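Local coordinates for imelysin-like protein (Psychrobacter arcticus, PDB 3PF0) that is of unknown function but belongs to the imelysin-like (peptidase M75) family and has been proposed to act as a metalloendopeptidase, at residues D61-I64 / P65-D69; S123-N126 / L127-Y131; E94-A97 / L98-Q101; S236-E239 / T240-S243. One frame throughout, in Å; residues are numbered along the deposited sequence. Where two conformers were deposited one is given.

Interaction 1: residues D61-I64 / P65-D69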
loop_
_atom_site.group_PDB
_atom_site.type_symbol
_atom_site.label_atom_id
_atom_site.label_comp_id
_atom_site.label_asym_id
_atom_site.label_seq_id
_atom_site.Cartn_x
_atom_site.Cartn_y
_atom_site.Cartn_z
ATOM N N ASP A 61 11.764 11.719 -3.552
ATOM C CA ASP A 61 11.563 11.724 -2.102
ATOM C C ASP A 61 10.379 10.869 -1.618
ATOM O O ASP A 61 10.274 10.646 -0.408
ATOM C CB ASP A 61 11.411 13.165 -1.587
ATOM C CG ASP A 61 12.616 14.055 -1.890
ATOM O OD1 ASP A 61 13.747 13.515 -2.015
ATOM O OD2 ASP A 61 12.436 15.288 -1.989
HETATM N N MSE A 62 9.520 10.363 -2.521
HETATM C CA MSE A 62 8.380 9.578 -2.047
HETATM C C MSE A 62 8.201 8.238 -2.758
HETATM O O MSE A 62 8.136 7.215 -2.078
HETATM C CB MSE A 62 7.083 10.389 -2.134
HETATM C CG MSE A 62 6.987 11.439 -1.040
HETATM SE SE MSE A 62 5.317 12.394 -1.054
HETATM C CE MSE A 62 5.860 14.007 -0.078
ATOM N N VAL A 63 8.118 8.235 -4.099
ATOM C CA VAL A 63 7.853 7.029 -4.889
ATOM C C VAL A 63 9.024 6.023 -4.771
ATOM O O VAL A 63 8.808 4.905 -4.273
ATOM C CB VAL A 63 7.512 7.363 -6.365
ATOM C CG1 VAL A 63 7.325 6.097 -7.193
ATOM C CG2 VAL A 63 6.277 8.258 -6.457
ATOM N N ILE A 64 10.236 6.421 -5.225
ATOM C CA ILE A 64 11.446 5.591 -5.203
ATOM C C ILE A 64 11.760 5.158 -3.741
ATOM O O ILE A 64 11.905 3.950 -3.555
ATOM C CB ILE A 64 12.652 6.258 -5.939
ATOM C CG1 ILE A 64 12.346 6.376 -7.458
ATOM C CG2 ILE A 64 13.960 5.481 -5.704
ATOM C CD1 ILE A 64 13.155 7.425 -8.256
ATOM N N PRO A 65 11.750 6.042 -2.697
ATOM C CA PRO A 65 12.013 5.561 -1.324
ATOM C C PRO A 65 10.995 4.542 -0.812
ATOM O O PRO A 65 11.399 3.611 -0.114
ATOM C CB PRO A 65 11.967 6.845 -0.484
ATOM C CG PRO A 65 12.339 7.912 -1.436
ATOM C CD PRO A 65 11.639 7.516 -2.708
ATOM N N ALA A 66 9.697 4.684 -1.179
ATOM C CA ALA A 66 8.656 3.745 -0.755
ATOM C C ALA A 66 8.914 2.363 -1.335
ATOM O O ALA A 66 8.825 1.376 -0.608
ATOM C CB ALA A 66 7.285 4.238 -1.166
ATOM N N TYR A 67 9.278 2.292 -2.625
ATOM C CA TYR A 67 9.580 1.015 -3.256
ATOM C C TYR A 67 10.884 0.435 -2.699
ATOM O O TYR A 67 10.945 -0.771 -2.452
ATOM C CB TYR A 67 9.636 1.147 -4.792
ATOM C CG TYR A 67 8.274 1.290 -5.442
ATOM C CD1 TYR A 67 7.267 0.353 -5.216
ATOM C CD2 TYR A 67 8.016 2.321 -6.343
ATOM C CE1 TYR A 67 6.010 0.483 -5.809
ATOM C CE2 TYR A 67 6.767 2.453 -6.951
ATOM C CZ TYR A 67 5.767 1.530 -6.684
ATOM O OH TYR A 67 4.549 1.633 -7.316
ATOM N N ALA A 68 11.899 1.287 -2.461
ATOM C CA ALA A 68 13.190 0.863 -1.904
ATOM C C ALA A 68 13.001 0.273 -0.500
ATOM O O ALA A 68 13.585 -0.768 -0.195
ATOM C CB ALA A 68 14.172 2.033 -1.866
ATOM N N ASP A 69 12.135 0.906 0.321
ATOM C CA ASP A 69 11.827 0.447 1.664
ATOM C C ASP A 69 11.087 -0.885 1.640
ATOM O O ASP A 69 11.470 -1.775 2.391
ATOM C CB ASP A 69 11.025 1.484 2.461
ATOM C CG ASP A 69 10.890 1.095 3.922
ATOM O OD1 ASP A 69 11.919 0.716 4.536
ATOM O OD2 ASP A 69 9.755 1.149 4.449
#
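Val-63 and Tyr-67 stand one turn apart on helix 48-84, a helix kinked by an internal proline, and their side chains run out from it next to each other in the same direction. A chi1 of 176° swings CG1 of Val-63 away from the backbone N, and this methyl lies against the CD2-CE2 bond of the tyrosine ring, 3.7 Å from Tyr-67 CE2. The ring reaches helix 183-214, where Trp-207 meets it with planes about 25° apart. Were Tyr-67 a serine, the ring contacts of the Val-63 methyl and of Trp-207 would probably be lost and a gap opened between the two helices.

Pro-65 illustrates how a helix accommodates a residue without an N-H. Its ring is a knob set among Asp-61, Met-62, Val-63 and Ile-64, with Pro-65 CG 3.6 Å from Asp-61 C and Pro-65 CD 3.5 Å from Met-62 C. The preceding turn widens to a pi-type one; the Asp-61 carboxylate bonds to His-57. Regular bonding resumes at once beyond the ring. Ala-66 N reaches Met-62 O at 3.1 Å, tilted 34° from the carbonyl plane, whereas Tyr-67 N lies in the carbonyl plane of Val-63. One residue further on, Ala-68 N bonds to Ile-64 O at 2.9 Å, almost in line with the carbonyl bond.

Interaction 2: residues S123-N126 / L127-Y131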
loop_
_atom_site.group_PDB
_atom_site.type_symbol
_atom_site.label_atom_id
_atom_site.label_comp_id
_atom_site.label_asym_id
_atom_site.label_seq_id
_atom_site.Cartn_x
_atom_site.Cartn_y
_atom_site.Cartn_z
ATOM N N SER A 123 2.888 -6.451 -16.101
ATOM C CA SER A 123 2.674 -7.905 -16.048
ATOM C C SER A 123 1.971 -8.287 -14.730
ATOM O O SER A 123 2.314 -9.303 -14.122
ATOM C CB SER A 123 3.999 -8.651 -16.215
ATOM O OG SER A 123 4.653 -8.267 -17.415
HETATM N N MSE A 124 0.999 -7.431 -14.290
HETATM C CA MSE A 124 0.220 -7.484 -13.037
HETATM C C MSE A 124 1.101 -7.851 -11.818
HETATM O O MSE A 124 0.670 -8.588 -10.931
HETATM C CB MSE A 124 -1.039 -8.396 -13.130
HETATM C CG MSE A 124 -0.789 -9.841 -13.551
HETATM SE SE MSE A 124 -2.410 -10.934 -13.404
HETATM C CE MSE A 124 -2.159 -11.567 -11.590
ATOM N N SER A 125 2.321 -7.296 -11.761
ATOM C CA SER A 125 3.257 -7.613 -10.683
ATOM C C SER A 125 2.688 -7.255 -9.306
ATOM O O SER A 125 2.936 -8.002 -8.361
ATOM C CB SER A 125 4.610 -6.944 -10.904
ATOM O OG SER A 125 5.620 -7.693 -10.243
ATOM N N ASN A 126 1.882 -6.174 -9.203
ATOM C CA ASN A 126 1.238 -5.737 -7.944
ATOM C C ASN A 126 0.322 -6.833 -7.348
ATOM O O ASN A 126 0.224 -6.931 -6.125
ATOM C CB ASN A 126 0.434 -4.444 -8.151
ATOM C CG ASN A 126 -0.624 -4.518 -9.230
ATOM O OD1 ASN A 126 -0.528 -5.267 -10.199
ATOM N ND2 ASN A 126 -1.654 -3.720 -9.093
ATOM N N LEU A 127 -0.336 -7.652 -8.206
ATOM C CA LEU A 127 -1.182 -8.741 -7.717
ATOM C C LEU A 127 -0.312 -9.925 -7.248
ATOM O O LEU A 127 -0.707 -10.639 -6.329
ATOM C CB LEU A 127 -2.230 -9.160 -8.748
ATOM C CG LEU A 127 -3.372 -8.138 -8.979
ATOM C CD1 LEU A 127 -4.282 -8.578 -10.104
ATOM C CD2 LEU A 127 -4.175 -7.847 -7.679
ATOM N N TYR A 128 0.910 -10.069 -7.810
ATOM C CA TYR A 128 1.887 -11.067 -7.363
ATOM C C TYR A 128 2.516 -10.592 -6.067
ATOM O O TYR A 128 3.013 -11.412 -5.302
ATOM C CB TYR A 128 2.976 -11.327 -8.433
ATOM C CG TYR A 128 2.510 -12.198 -9.584
ATOM C CD1 TYR A 128 2.646 -13.583 -9.535
ATOM C CD2 TYR A 128 1.945 -11.635 -10.727
ATOM C CE1 TYR A 128 2.201 -14.393 -10.584
ATOM C CE2 TYR A 128 1.513 -12.434 -11.791
ATOM C CZ TYR A 128 1.637 -13.813 -11.710
ATOM O OH TYR A 128 1.205 -14.604 -12.745
ATOM N N ILE A 129 2.489 -9.265 -5.818
ATOM C CA ILE A 129 3.026 -8.634 -4.608
ATOM C C ILE A 129 1.956 -8.618 -3.491
ATOM O O ILE A 129 2.263 -8.948 -2.339
ATOM C CB ILE A 129 3.573 -7.206 -4.920
ATOM C CG1 ILE A 129 4.836 -7.287 -5.796
ATOM C CG2 ILE A 129 3.860 -6.415 -3.632
ATOM C CD1 ILE A 129 5.178 -6.021 -6.538
ATOM N N ASN A 130 0.726 -8.189 -3.820
ATOM C CA ASN A 130 -0.371 -8.125 -2.856
ATOM C C ASN A 130 -1.703 -8.405 -3.549
ATOM O O ASN A 130 -2.340 -7.488 -4.079
ATOM C CB ASN A 130 -0.399 -6.767 -2.125
ATOM C CG ASN A 130 -1.364 -6.725 -0.954
ATOM O OD1 ASN A 130 -1.573 -7.715 -0.258
ATOM N ND2 ASN A 130 -1.978 -5.582 -0.710
ATOM N N TYR A 131 -2.113 -9.686 -3.559
ATOM C CA TYR A 131 -3.368 -10.085 -4.193
ATOM C C TYR A 131 -4.513 -9.675 -3.273
ATOM O O TYR A 131 -4.857 -10.385 -2.328
ATOM C CB TYR A 131 -3.404 -11.590 -4.539
ATOM C CG TYR A 131 -4.448 -11.886 -5.593
ATOM C CD1 TYR A 131 -5.792 -12.030 -5.251
ATOM C CD2 TYR A 131 -4.114 -11.906 -6.943
ATOM C CE1 TYR A 131 -6.772 -12.210 -6.226
ATOM C CE2 TYR A 131 -5.082 -12.114 -7.925
ATOM C CZ TYR A 131 -6.409 -12.263 -7.564
ATOM O OH TYR A 131 -7.353 -12.466 -8.542
#
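Tyr-128 folds back over Met-124, a selenomethionine at the N-cap position of the short helix 125-129, and its side chain can be read atom by atom. CB comes first, 3.3 Å from Ser-125 O. With CG beside the backbone N (chi1 -77°), the ring is carried back toward the start of the helix, and Tyr-128 CD2 lies 3.3 Å from Met-124 O, which approaches the edge of the ring near its plane. Further out, Tyr-128 CE2 meets the end of the Met-124 side chain, 3.8 Å from Met-124 CE and nearly as close to Met-124 CG. That methyl is brought round by a bend at chi3 (-91°), and it also rests 3.7 Å from Leu-127 CB, so that one methyl serves two neighbours. The two Met-124 contacts differ in attitude: its chain crosses Leu-127 at about a right angle and the tyrosine more obliquely.

The backbone beneath is only partly regular. Leu-127 N bonds to Met-124 O at 3.1 Å from above the carbonyl plane, the two bonds to Ser-125 O are weak, and a straight bond, Asn-130 N to Asn-126 O at 2.7 Å, ends the series before Asn-130 leaves helical geometry.

Arg-199 of helix 183-214 makes a cation-pi contact with the Tyr-128 ring and a hydrogen bond to Ser-125 OG. On the inner side, Ile-129 packs against Leu-196, Leu-200 and Ile-203 of that helix and Trp-109 of helix 92-112, while Asn-130 touches Ile-168 and Pro-169 of helix 167-176.

Interaction 3: residues E94-A97 / L98-Q101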
loop_
_atom_site.group_PDB
_atom_site.type_symbol
_atom_site.label_atom_id
_atom_site.label_comp_id
_atom_site.label_asym_id
_atom_site.label_seq_id
_atom_site.Cartn_x
_atom_site.Cartn_y
_atom_site.Cartn_z
ATOM N N GLU A 94 11.398 -17.159 17.420
ATOM C CA GLU A 94 11.821 -17.135 16.006
ATOM C C GLU A 94 10.627 -16.943 15.084
ATOM O O GLU A 94 10.697 -16.107 14.189
ATOM C CB GLU A 94 12.611 -18.403 15.620
ATOM C CG GLU A 94 13.964 -18.522 16.312
ATOM C CD GLU A 94 13.959 -18.973 17.767
ATOM O OE1 GLU A 94 12.889 -19.382 18.277
ATOM O OE2 GLU A 94 15.034 -18.910 18.403
ATOM N N LEU A 95 9.510 -17.648 15.338
ATOM C CA LEU A 95 8.303 -17.479 14.518
ATOM C C LEU A 95 7.678 -16.093 14.741
ATOM O O LEU A 95 7.210 -15.491 13.774
ATOM C CB LEU A 95 7.256 -18.585 14.758
ATOM C CG LEU A 95 5.962 -18.478 13.911
ATOM C CD1 LEU A 95 6.229 -18.606 12.398
ATOM C CD2 LEU A 95 4.938 -19.475 14.358
ATOM N N GLN A 96 7.702 -15.576 15.993
ATOM C CA GLN A 96 7.152 -14.249 16.289
ATOM C C GLN A 96 7.944 -13.157 15.548
ATOM O O GLN A 96 7.334 -12.246 14.992
ATOM C CB GLN A 96 7.093 -13.963 17.801
ATOM C CG GLN A 96 6.051 -12.886 18.180
ATOM C CD GLN A 96 4.676 -13.098 17.561
ATOM O OE1 GLN A 96 4.041 -14.162 17.706
ATOM N NE2 GLN A 96 4.194 -12.088 16.832
ATOM N N ALA A 97 9.278 -13.287 15.497
ATOM C CA ALA A 97 10.163 -12.370 14.786
ATOM C C ALA A 97 9.814 -12.358 13.282
ATOM O O ALA A 97 9.769 -11.287 12.676
ATOM C CB ALA A 97 11.620 -12.772 15.001
ATOM N N LEU A 98 9.504 -13.534 12.704
ATOM C CA LEU A 98 9.100 -13.628 11.286
ATOM C C LEU A 98 7.746 -12.936 11.049
ATOM O O LEU A 98 7.570 -12.239 10.048
ATOM C CB LEU A 98 9.050 -15.085 10.793
ATOM C CG LEU A 98 10.391 -15.825 10.645
ATOM C CD1 LEU A 98 10.188 -17.191 10.038
ATOM C CD2 LEU A 98 11.380 -15.048 9.796
ATOM N N ARG A 99 6.819 -13.099 11.991
ATOM C CA ARG A 99 5.481 -12.492 11.943
ATOM C C ARG A 99 5.562 -10.967 12.090
ATOM O O ARG A 99 4.878 -10.250 11.365
ATOM C CB ARG A 99 4.582 -13.085 13.031
ATOM C CG ARG A 99 4.130 -14.501 12.712
ATOM C CD ARG A 99 3.345 -15.061 13.871
ATOM N NE ARG A 99 2.830 -16.399 13.585
ATOM C CZ ARG A 99 2.043 -17.080 14.409
ATOM N NH1 ARG A 99 1.670 -16.555 15.566
ATOM N NH2 ARG A 99 1.610 -18.289 14.073
ATOM N N ASP A 100 6.420 -10.482 13.005
ATOM C CA ASP A 100 6.631 -9.056 13.237
ATOM C C ASP A 100 7.227 -8.385 12.008
ATOM O O ASP A 100 6.766 -7.314 11.633
ATOM C CB ASP A 100 7.542 -8.831 14.457
ATOM C CG ASP A 100 6.914 -9.210 15.786
ATOM O OD1 ASP A 100 5.693 -9.493 15.811
ATOM O OD2 ASP A 100 7.650 -9.256 16.794
ATOM N N GLN A 101 8.235 -9.024 11.378
ATOM C CA GLN A 101 8.894 -8.510 10.180
ATOM C C GLN A 101 7.927 -8.554 8.975
ATOM O O GLN A 101 7.978 -7.658 8.130
ATOM C CB GLN A 101 10.204 -9.267 9.892
ATOM C CG GLN A 101 11.074 -8.686 8.763
ATOM C CD GLN A 101 11.220 -7.174 8.769
ATOM O OE1 GLN A 101 11.320 -6.522 9.812
ATOM N NE2 GLN A 101 11.246 -6.580 7.595
#
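Leu-98 rests on the turn before it, its N bonded to Glu-94 O at 3.2 Å and its CG 3.6 Å from the same oxygen; its side chain meets Leu-80 of helix 48-84 and Leu-175 of helix 167-176. Arg-99 comes next, its chain extended from CG to NE (chi3 177°) and passing obliquely across Leu-95, whose CD2 lies over one face of the guanidinium, 3.5 Å from Arg-99 NH2. The group has partners elsewhere as well: Arg-99 NE bonds to Leu-175 O, and the guanidinium makes a cation-pi contact with Tyr-176. With an alanine at this position, Leu-175 O is likely to be left without that donor and the Leu-95 methyl without its flat cover. At Asp-100 a side-chain bond joins the backbone one: Gln-96 NE2 reaches Asp-100 OD1 at 3.2 Å, with a fairly straight N-H (161°). The oxygen lies in the amide plane, yet is met from above the carboxylate plane. Gln-101 N bonds to Ala-97 O at 3.0 Å, and Gln-101 NE2 to Gln-73 O. The exposed Gln-96 and Asp-100 pair one turn apart while Leu-95 and Leu-98 are buried, as in an amphipathic helix of an all-helical fold.

Interaction 4: residues S236-E239 / T240-S243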
loop_
_atom_site.group_PDB
_atom_site.type_symbol
_atom_site.label_atom_id
_atom_site.label_comp_id
_atom_site.label_asym_id
_atom_site.label_seq_id
_atom_site.Cartn_x
_atom_site.Cartn_y
_atom_site.Cartn_z
ATOM N N SER A 236 -7.204 7.567 -5.451
ATOM C CA SER A 236 -7.498 6.136 -5.578
ATOM C C SER A 236 -7.101 5.382 -4.310
ATOM O O SER A 236 -7.776 4.433 -3.935
ATOM C CB SER A 236 -6.774 5.546 -6.784
ATOM O OG SER A 236 -7.070 4.170 -6.958
ATOM N N LEU A 237 -6.000 5.811 -3.647
ATOM C CA LEU A 237 -5.500 5.188 -2.414
ATOM C C LEU A 237 -6.572 5.216 -1.312
ATOM O O LEU A 237 -6.850 4.179 -0.713
ATOM C CB LEU A 237 -4.202 5.884 -1.927
ATOM C CG LEU A 237 -3.574 5.353 -0.622
ATOM C CD1 LEU A 237 -2.959 3.967 -0.814
ATOM C CD2 LEU A 237 -2.523 6.297 -0.105
ATOM N N VAL A 238 -7.175 6.389 -1.064
ATOM C CA VAL A 238 -8.188 6.574 -0.023
ATOM C C VAL A 238 -9.566 6.037 -0.505
ATOM O O VAL A 238 -10.329 5.535 0.328
ATOM C CB VAL A 238 -8.221 8.046 0.495
ATOM C CG1 VAL A 238 -8.331 9.054 -0.636
ATOM C CG2 VAL A 238 -9.292 8.279 1.565
ATOM N N GLU A 239 -9.868 6.106 -1.824
ATOM C CA GLU A 239 -11.142 5.603 -2.343
ATOM C C GLU A 239 -11.212 4.073 -2.229
ATOM O O GLU A 239 -12.197 3.567 -1.698
ATOM C CB GLU A 239 -11.392 6.069 -3.785
ATOM C CG GLU A 239 -12.597 6.992 -3.893
ATOM C CD GLU A 239 -12.735 7.844 -5.142
ATOM O OE1 GLU A 239 -12.019 7.588 -6.139
ATOM O OE2 GLU A 239 -13.579 8.768 -5.125
ATOM N N THR A 240 -10.156 3.343 -2.678
ATOM C CA THR A 240 -10.112 1.875 -2.597
ATOM C C THR A 240 -10.010 1.427 -1.133
ATOM O O THR A 240 -10.509 0.363 -0.793
ATOM C CB THR A 240 -8.974 1.274 -3.448
ATOM O OG1 THR A 240 -7.710 1.749 -2.979
ATOM C CG2 THR A 240 -9.139 1.546 -4.944
HETATM N N MSE A 241 -9.391 2.247 -0.274
HETATM C CA MSE A 241 -9.279 1.975 1.151
HETATM C C MSE A 241 -10.660 2.046 1.828
HETATM O O MSE A 241 -11.034 1.093 2.507
HETATM C CB MSE A 241 -8.289 2.951 1.794
HETATM C CG MSE A 241 -8.337 2.995 3.301
HETATM SE SE MSE A 241 -6.679 3.723 3.997
HETATM C CE MSE A 241 -6.760 5.562 3.327
ATOM N N LYS A 242 -11.415 3.147 1.659
ATOM C CA LYS A 242 -12.724 3.252 2.312
ATOM C C LYS A 242 -13.748 2.223 1.757
ATOM O O LYS A 242 -14.572 1.728 2.525
ATOM C CB LYS A 242 -13.291 4.689 2.254
ATOM C CG LYS A 242 -13.719 5.211 0.885
ATOM C CD LYS A 242 -14.262 6.632 1.004
ATOM C CE LYS A 242 -15.048 7.086 -0.200
ATOM N NZ LYS A 242 -16.361 6.401 -0.286
ATOM N N SER A 243 -13.676 1.892 0.452
ATOM C CA SER A 243 -14.597 0.952 -0.192
ATOM C C SER A 243 -14.212 -0.510 0.029
ATOM O O SER A 243 -14.974 -1.235 0.664
ATOM C CB SER A 243 -14.687 1.225 -1.690
ATOM O OG SER A 243 -15.229 2.510 -1.935
HETATM O O HOH W 1 -5.886 1.627 -0.982
#
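Thr-240 grips Ser-236 O twice, with OG1 at 2.8 Å and with its own N at 2.9 Å, the two donors reaching that oxygen from opposite faces of the carbonyl plane. The hydroxyl is placed for this by a chi1 of 61°, which tucks OG1 in over the backbone, flanked by N and C. A water completes the first shell: it donates to Thr-240 OG1 and to Leu-237 O, each at 2.7 Å, linking the hydroxyl to the carbonyl of the next residue. That carbonyl also accepts from Met-241 N, which lies above its plane.

Further round helix 225-250, Met-241, a selenomethionine bent at chi3 (66°), brings CE to 4.0 Å from Val-238 CB, while Lys-242 N bonds to Val-238 O at 2.9 Å. At the following turn, Ser-243 N reaches Glu-239 O at 3.1 Å, and Ser-243 OG adds a weak bond to the same oxygen.

The outer shell is helical. Val-238 touches Leu-279 of helix 268-283 and Thr-341 of helix 327-351; Met-241 lies on Ile-272, and Lys-242 along Leu-337 and Thr-338.

The chemistry suggests a hydroxyl used both as donor and as acceptor: Thr-240 OG1 gives its proton to a backbone carbonyl and accepts one from water, so it is matched by the helix and by solvent, while the apolar Val-238 and Met-241 remain turned to the core.

Each contact is local, within a helix or, for interaction 2, a short helix and its flanking turns, so none closes a loop, and along the chain they follow in series without nesting or crossing. The order from the N terminus is interaction 1 on helix 48-84, interaction 3 on the next helix, 92-112, interaction 2 on the short helix 125-129 and interaction 4 on helix 225-250. Helix 183-214 is shared by interactions 1 and 2, whose centres lie about 18 Å apart, and the Cys-85 to Cys-186 disulfide joins it near its start to the residue just after helix 48-84. Interaction 4 faces helices 268-283 and 327-351, across the chain's centre from interactions 1 and 3.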